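Local coordinates for fusarinine C esterase sidJ (Aspergillus fumigatus, PDB 6GUP) that hydrolyses the ester bonds of the siderophore fusarinine C to release fusarinine and iron, leaves triacetylfusarinine C uncleaved, and works as a homodimer, at the interface of chains A and B. Sequence-based numbering; all coordinates share one arbitrary frame. Chains: chain A/B, Siderophore biosynthesis lipase/esterase, putative.

Contact 1: the interface of chains A and B. Residues chain A 10-14, 26; chain B 13-17, 26.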
# COMPACT_ATOMS: atom_id res chain seq x y z
N GLY A 10 -21.34 -1.42 -0.54
CA GLY A 10 -21.11 -1.71 -1.95
C GLY A 10 -19.84 -1.12 -2.53
O GLY A 10 -19.63 -1.18 -3.74
N GLY A 11 -18.98 -0.54 -1.68
CA GLY A 11 -17.73 0.07 -2.12
C GLY A 11 -17.94 1.38 -2.87
O GLY A 11 -19.07 1.86 -2.98
N LEU A 12 -16.85 1.95 -3.38
CA LEU A 12 -16.91 3.18 -4.17
C LEU A 12 -16.39 2.95 -5.59
O LEU A 12 -15.24 2.53 -5.75
CB LEU A 12 -16.14 4.31 -3.47
CG LEU A 12 -16.86 4.95 -2.28
CD1 LEU A 12 -15.95 5.92 -1.55
CD2 LEU A 12 -18.15 5.66 -2.69
N PRO A 13 -17.23 3.20 -6.62
CA PRO A 13 -16.79 2.98 -8.00
C PRO A 13 -15.69 3.94 -8.45
O PRO A 13 -15.62 5.08 -7.97
CB PRO A 13 -18.06 3.22 -8.83
CG PRO A 13 -19.19 3.08 -7.88
CD PRO A 13 -18.66 3.58 -6.57
N GLY A 14 -14.86 3.49 -9.38
CA GLY A 14 -13.77 4.31 -9.89
C GLY A 14 -12.86 3.63 -10.89
O GLY A 14 -13.21 2.59 -11.44
N PHE A 26 -6.00 5.89 -7.53
CA PHE A 26 -7.40 5.52 -7.71
C PHE A 26 -8.25 6.77 -7.93
O PHE A 26 -8.31 7.65 -7.06
CB PHE A 26 -7.91 4.75 -6.49
CG PHE A 26 -9.39 4.48 -6.52
CD1 PHE A 26 -9.93 3.54 -7.40
CD2 PHE A 26 -10.26 5.18 -5.68
CE1 PHE A 26 -11.30 3.30 -7.43
CE2 PHE A 26 -11.63 4.94 -5.71
CZ PHE A 26 -12.14 4.00 -6.59
N PRO B 13 -11.51 0.29 -14.92
CA PRO B 13 -12.63 0.63 -14.05
C PRO B 13 -12.96 -0.48 -13.06
O PRO B 13 -12.72 -1.66 -13.34
CB PRO B 13 -13.78 0.83 -15.04
CG PRO B 13 -13.46 -0.09 -16.16
CD PRO B 13 -11.96 -0.05 -16.29
N GLY B 14 -13.50 -0.10 -11.91
CA GLY B 14 -13.84 -1.05 -10.87
C GLY B 14 -14.41 -0.40 -9.63
O GLY B 14 -14.92 0.72 -9.69
N ILE B 15 -14.34 -1.12 -8.51
CA ILE B 15 -14.88 -0.67 -7.23
C ILE B 15 -13.84 -0.90 -6.14
O ILE B 15 -13.32 -2.01 -6.01
CB ILE B 15 -16.19 -1.42 -6.86
CG1 ILE B 15 -17.25 -1.26 -7.97
CG2 ILE B 15 -16.75 -0.91 -5.53
CD1 ILE B 15 -18.45 -2.18 -7.83
N LEU B 16 -13.54 0.15 -5.38
CA LEU B 16 -12.61 0.05 -4.24
C LEU B 16 -13.40 -0.23 -2.97
O LEU B 16 -14.30 0.54 -2.61
CB LEU B 16 -11.81 1.35 -4.08
CG LEU B 16 -10.69 1.33 -3.03
CD1 LEU B 16 -9.56 0.39 -3.45
CD2 LEU B 16 -10.15 2.74 -2.81
N HIS B 17 -13.06 -1.34 -2.31
CA HIS B 17 -13.73 -1.78 -1.09
C HIS B 17 -12.81 -1.70 0.11
O HIS B 17 -11.59 -1.80 -0.03
CB HIS B 17 -14.19 -3.23 -1.23
CG HIS B 17 -15.10 -3.47 -2.39
ND1 HIS B 17 -16.47 -3.43 -2.28
CD2 HIS B 17 -14.83 -3.76 -3.68
CE1 HIS B 17 -17.01 -3.68 -3.45
NE2 HIS B 17 -16.04 -3.89 -4.33
N PHE B 26 -9.60 -4.09 -4.34
CA PHE B 26 -10.13 -3.49 -5.56
C PHE B 26 -10.80 -4.56 -6.41
O PHE B 26 -10.17 -5.58 -6.74
CB PHE B 26 -9.02 -2.82 -6.36
CG PHE B 26 -9.52 -2.10 -7.58
CD1 PHE B 26 -10.16 -0.87 -7.46
CD2 PHE B 26 -9.37 -2.65 -8.85
CE1 PHE B 26 -10.63 -0.20 -8.58
CE2 PHE B 26 -9.84 -1.99 -9.97
CZ PHE B 26 -10.47 -0.76 -9.84
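In this alpha/beta-hydrolase dimer, strand 12-18 of each subunit lies antiparallel to its own copy, so that a beta-sheet runs on across the two-fold axis. The backbone bonds are reciprocal. A:Leu12 N gives a nearly straight bond to B:Leu16 O (3.0 Å, 171° at the hydrogen), and B:Leu16 N returns one to A:Leu12 O at 2.9 Å; both donors sit above the plane of the carbonyl they meet. Around the axis A:Gly14 and B:Gly14 pair with each other: B:Gly14 N reaches A:Gly14 O at 2.7 Å in the carbonyl plane, while A:Gly14 N approaches B:Gly14 O from above its plane at 2.8 Å.

Apolar packing covers the paired strands. With CG anti to its backbone N (chi1 173°), A:Phe26 turns its ring toward B:Leu16, whose CB stands over one face near the rim, 3.7 Å from A:Phe26 CZ. B:Leu16 CD2 follows the CD2-CE2 side of the same ring. The side chains of A:Phe26 and B:Phe26 cross obliquely and their rings, turned steeply to each other, meet at the rims, A:Phe26 CE1 to B:Phe26 CE1 at 3.7 Å. Farther along the strand, B:Ile15 CG2, anti to the backbone N, rests 3.7 Å from A:Gly11 CA, and the B:His17 imidazole lies beside the same glycine.

Contact 2: the interface of chains A and B. Residues chain A 7, 28, 49-52; chain B 16, 18, 21-22, 24, 78.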
# COMPACT_ATOMS: atom_id res chain seq x y z
N TRP A 7 -16.21 2.98 2.97
CA TRP A 7 -17.26 2.65 3.98
C TRP A 7 -18.73 2.67 3.53
O TRP A 7 -19.56 2.00 4.15
CB TRP A 7 -17.10 3.49 5.26
CG TRP A 7 -16.51 2.69 6.35
CD1 TRP A 7 -15.18 2.50 6.60
CD2 TRP A 7 -17.22 1.89 7.30
NE1 TRP A 7 -15.02 1.66 7.67
CE2 TRP A 7 -16.25 1.27 8.12
CE3 TRP A 7 -18.58 1.66 7.55
CZ2 TRP A 7 -16.60 0.43 9.18
CZ3 TRP A 7 -18.92 0.82 8.61
CH2 TRP A 7 -17.93 0.21 9.41
N TYR A 28 -11.90 8.41 -8.26
CA TYR A 28 -13.29 8.19 -7.86
C TYR A 28 -14.17 8.71 -8.98
O TYR A 28 -14.08 9.89 -9.33
CB TYR A 28 -13.63 8.93 -6.57
CG TYR A 28 -12.95 8.40 -5.33
CD1 TYR A 28 -11.58 8.57 -5.13
CD2 TYR A 28 -13.67 7.74 -4.34
CE1 TYR A 28 -10.95 8.09 -4.00
CE2 TYR A 28 -13.04 7.25 -3.19
CZ TYR A 28 -11.68 7.43 -3.03
OH TYR A 28 -11.06 6.95 -1.90
N LEU A 49 -4.26 3.86 -0.40
CA LEU A 49 -5.66 4.10 -0.80
C LEU A 49 -6.66 3.88 0.35
O LEU A 49 -7.87 4.02 0.14
CB LEU A 49 -6.04 3.20 -1.98
CG LEU A 49 -5.09 3.15 -3.19
CD1 LEU A 49 -5.68 2.24 -4.26
CD2 LEU A 49 -4.82 4.54 -3.75
N ALA A 50 -6.17 3.55 1.55
CA ALA A 50 -7.02 3.10 2.66
C ALA A 50 -7.58 4.21 3.57
O ALA A 50 -8.22 3.90 4.57
CB ALA A 50 -6.27 2.08 3.49
N THR A 51 -7.34 5.48 3.23
CA THR A 51 -7.92 6.60 3.98
C THR A 51 -9.45 6.54 3.88
O THR A 51 -9.99 6.31 2.81
CB THR A 51 -7.46 7.97 3.44
OG1 THR A 51 -6.03 8.01 3.39
CG2 THR A 51 -7.97 9.11 4.32
N THR A 52 -10.12 6.72 5.02
CA THR A 52 -11.58 6.82 5.07
C THR A 52 -11.97 8.27 5.37
O THR A 52 -12.04 9.08 4.45
CB THR A 52 -12.20 5.83 6.08
OG1 THR A 52 -11.46 5.86 7.30
CG2 THR A 52 -12.18 4.42 5.51
N LEU B 16 -13.54 0.15 -5.38
CA LEU B 16 -12.61 0.05 -4.24
C LEU B 16 -13.40 -0.23 -2.97
O LEU B 16 -14.30 0.54 -2.61
CB LEU B 16 -11.81 1.35 -4.08
CG LEU B 16 -10.69 1.33 -3.03
CD1 LEU B 16 -9.56 0.39 -3.45
CD2 LEU B 16 -10.15 2.74 -2.81
N HIS B 18 -13.40 -1.53 1.29
CA HIS B 18 -12.70 -1.62 2.57
C HIS B 18 -13.21 -2.86 3.30
O HIS B 18 -14.32 -2.86 3.83
CB HIS B 18 -12.96 -0.37 3.41
CG HIS B 18 -12.12 0.81 3.02
ND1 HIS B 18 -12.42 1.61 1.94
CD2 HIS B 18 -10.98 1.31 3.56
CE1 HIS B 18 -11.51 2.56 1.84
NE2 HIS B 18 -10.62 2.40 2.80
N GLU B 21 -11.18 -1.58 8.40
CA GLU B 21 -10.99 -0.13 8.49
C GLU B 21 -9.76 0.36 7.70
O GLU B 21 -9.82 1.38 7.03
CB GLU B 21 -10.94 0.32 9.97
CG GLU B 21 -10.19 1.62 10.29
CD GLU B 21 -10.93 2.88 9.89
OE1 GLU B 21 -11.84 2.82 9.04
OE2 GLU B 21 -10.59 3.96 10.44
N THR B 22 -8.66 -0.40 7.79
CA THR B 22 -7.37 -0.01 7.20
C THR B 22 -6.94 -0.81 5.96
O THR B 22 -5.96 -0.43 5.31
CB THR B 22 -6.25 -0.14 8.25
OG1 THR B 22 -6.20 -1.49 8.73
CG2 THR B 22 -6.50 0.79 9.42
N VAL B 24 -7.83 -2.73 2.13
CA VAL B 24 -8.69 -2.54 0.96
C VAL B 24 -8.56 -3.68 -0.05
O VAL B 24 -7.54 -4.36 -0.10
CB VAL B 24 -8.40 -1.19 0.24
CG1 VAL B 24 -8.76 -0.02 1.14
CG2 VAL B 24 -6.94 -1.09 -0.22
N TYR B 78 1.85 -3.98 3.17
CA TYR B 78 2.53 -2.80 3.72
C TYR B 78 3.94 -3.18 4.18
O TYR B 78 4.91 -2.70 3.61
CB TYR B 78 1.71 -2.13 4.83
CG TYR B 78 0.48 -1.41 4.31
CD1 TYR B 78 0.58 -0.45 3.30
CD2 TYR B 78 -0.79 -1.68 4.84
CE1 TYR B 78 -0.54 0.21 2.82
CE2 TYR B 78 -1.92 -1.02 4.36
CZ TYR B 78 -1.79 -0.07 3.36
OH TYR B 78 -2.90 0.58 2.88
O HOH W 1 -3.44 1.03 -0.31
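The backbone N of A:Leu49 is the best-held polar atom here, held by a bond to water 1 at 2.9 Å that is nearly straight (167° at the hydrogen). The same water lies 3.3 Å from the phenol oxygen OH of B:Tyr78, a poorly ordered side chain, and so appears to bridge the subunits of this alpha/beta-hydrolase dimer, loosely on the tyrosine side. Here loop 49-52 of chain A packs against the strand 12-18 and strand 24-28 edge of chain B and the turn between those strands.

B:His18 is the central side chain. Its CG is anti to the carbonyl carbon (chi1 -80°), which sends the imidazole into the loop. B:His18 NE2 points at the carbonyl O of A:Ala50, a weak hydrogen bond of 3.3 Å, with the carbonyl group at the ring's edge. Carbon on both faces probably steadies the ring's tilt: CG1 of B:Val24 in its own chain covers one, and the methyl CG2 of A:Thr52 covers the other, offset toward the rim, 3.9 Å from B:His18 CD2. That methyl is anti to the carbonyl carbon, leaving A:Thr52 OG1 in the crowded position (chi1 45°), turned toward the carboxylate of B:Glu21.

B:Val24 CG1 also touches A:Ala50 CA at 3.9 Å. B:Glu21, bent at chi2, brings OE1 to 3.5 Å from A:Thr52 OG1. The poorly ordered side chain of A:Trp7 crosses that of B:Glu21 at about a right angle, indole and carboxylate planes steeply inclined. B:Leu16 CD2 reaches the A:Leu49 carbonyl.

Contact 3: the interface of chains A and B. Residues chain A 207-212; chain B 198, 211-215.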
# COMPACT_ATOMS: atom_id res chain seq x y z
N ASP A 207 24.12 -1.24 12.47
CA ASP A 207 24.97 -1.20 11.27
C ASP A 207 24.40 -0.21 10.25
O ASP A 207 23.19 0.02 10.22
CB ASP A 207 25.09 -2.59 10.63
CG ASP A 207 25.90 -3.56 11.47
OD1 ASP A 207 27.00 -3.19 11.94
OD2 ASP A 207 25.45 -4.71 11.65
N ALA A 208 25.28 0.37 9.44
CA ALA A 208 24.86 1.33 8.42
C ALA A 208 23.92 0.67 7.42
O ALA A 208 24.14 -0.47 7.00
CB ALA A 208 26.07 1.90 7.70
N GLY A 209 22.84 1.38 7.07
CA GLY A 209 21.82 0.87 6.16
C GLY A 209 20.71 0.05 6.79
O GLY A 209 19.69 -0.20 6.14
N THR A 210 20.88 -0.38 8.05
CA THR A 210 19.85 -1.14 8.76
C THR A 210 18.86 -0.22 9.46
O THR A 210 19.16 0.95 9.71
CB THR A 210 20.43 -2.10 9.82
OG1 THR A 210 21.09 -1.36 10.84
CG2 THR A 210 21.41 -3.07 9.20
N ASP A 211 17.69 -0.77 9.76
CA ASP A 211 16.66 -0.08 10.55
C ASP A 211 16.16 -1.01 11.64
O ASP A 211 15.65 -2.09 11.34
CB ASP A 211 15.49 0.34 9.65
CG ASP A 211 15.70 1.69 9.00
OD1 ASP A 211 15.80 2.70 9.73
OD2 ASP A 211 15.77 1.74 7.76
N VAL A 212 16.31 -0.59 12.89
CA VAL A 212 15.78 -1.33 14.03
C VAL A 212 14.33 -0.90 14.22
O VAL A 212 14.06 0.22 14.66
CB VAL A 212 16.59 -1.06 15.32
CG1 VAL A 212 16.02 -1.85 16.50
CG2 VAL A 212 18.06 -1.43 15.11
N MET B 198 26.11 -8.78 8.50
CA MET B 198 25.15 -7.82 9.04
C MET B 198 24.00 -8.50 9.78
O MET B 198 23.55 -8.01 10.82
CB MET B 198 24.59 -6.93 7.92
CG MET B 198 25.60 -5.96 7.33
SD MET B 198 24.90 -4.88 6.07
CE MET B 198 23.85 -3.86 7.10
N ASP B 211 13.44 -6.18 15.86
CA ASP B 211 13.52 -6.69 14.50
C ASP B 211 14.35 -5.71 13.67
O ASP B 211 14.11 -4.51 13.70
CB ASP B 211 12.13 -6.90 13.89
CG ASP B 211 12.03 -8.15 13.02
OD1 ASP B 211 12.51 -9.23 13.45
OD2 ASP B 211 11.47 -8.06 11.91
N VAL B 212 15.33 -6.25 12.94
CA VAL B 212 16.30 -5.46 12.20
C VAL B 212 16.11 -5.69 10.71
O VAL B 212 16.25 -6.82 10.24
CB VAL B 212 17.74 -5.85 12.58
CG1 VAL B 212 18.77 -5.01 11.82
CG2 VAL B 212 17.95 -5.72 14.08
N LEU B 213 15.80 -4.62 9.97
CA LEU B 213 15.69 -4.69 8.52
C LEU B 213 17.04 -4.44 7.89
O LEU B 213 17.72 -3.48 8.23
CB LEU B 213 14.70 -3.64 8.00
CG LEU B 213 13.27 -3.74 8.53
CD1 LEU B 213 12.44 -2.69 7.83
CD2 LEU B 213 12.67 -5.13 8.33
N LEU B 214 17.43 -5.32 6.96
CA LEU B 214 18.69 -5.19 6.24
C LEU B 214 18.56 -4.13 5.15
O LEU B 214 17.43 -3.80 4.75
CB LEU B 214 19.10 -6.54 5.64
CG LEU B 214 19.30 -7.68 6.64
CD1 LEU B 214 19.45 -9.01 5.91
CD2 LEU B 214 20.51 -7.43 7.53
N PRO B 215 19.69 -3.57 4.66
CA PRO B 215 19.64 -2.57 3.59
C PRO B 215 18.98 -3.10 2.31
O PRO B 215 19.39 -4.14 1.80
CB PRO B 215 21.12 -2.24 3.32
CG PRO B 215 21.85 -2.69 4.53
CD PRO B 215 21.07 -3.80 5.14
O HOH W 2 22.89 -5.50 11.50
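Short strands 211-213 from the two subunits pair antiparallel, with A:Val212 opposite B:Val212 and A:Asp211 opposite B:Leu213. Backbone bonds in both directions join the latter pair. B:Leu213 N meets A:Asp211 O almost straight (2.9 Å, 171° at the hydrogen) in the carbonyl plane, and A:Asp211 N uses a lone pair of B:Leu213 O at 3.1 Å.

A second polar link runs through water 2, which lies 2.7 Å from the carboxylate OD2 of A:Asp207 and equally near the carbonyl O of B:Met198, in helix 185-202 of chain B. Within chain A, the A:Thr210 hydroxyl OG1, in the crowded position between backbone N and carbonyl carbon (chi1 64°), donates to a lone pair of A:Asp207 O at 2.6 Å. This bond would fix the threonine's rotation, with its methyl CG2 directed at the partner.

Apolar contact gathers around that methyl. B:Met198, bent at chi3 (70°), brings its terminal CE obliquely against A:Thr210 CG2 at 3.3 Å, tighter than usual packing. The CG1 branch of B:Val212, anti to its backbone N, lies 3.9 Å from A:Thr210 CB, and the B:Pro215 ring rests alongside A:Gly209, CG to CA at 3.9 Å. The strand pair and its flanking contacts give the homodimer a beta junction between its subunits.

Contacts 1 and 2 are neighbours, their C-alpha centres about 10 Å apart, and share B:Leu16, which pairs through its backbone in one and reaches the opposing loop with its side chain in the other. Strands 12-18 and 24-28 serve both, so these two contacts form one continuous region. Contact 3 stands apart, its C-alpha centre about 37 Å from that of contact 1 and 30 Å from that of contact 2, and rests on different elements, strand 211-213 and the helix that carries B:Met198. Joined through beta pairing at two distant places, and with every contact repeated by the two-fold symmetry, the subunits of the homodimer are likely restrained from rocking against each other.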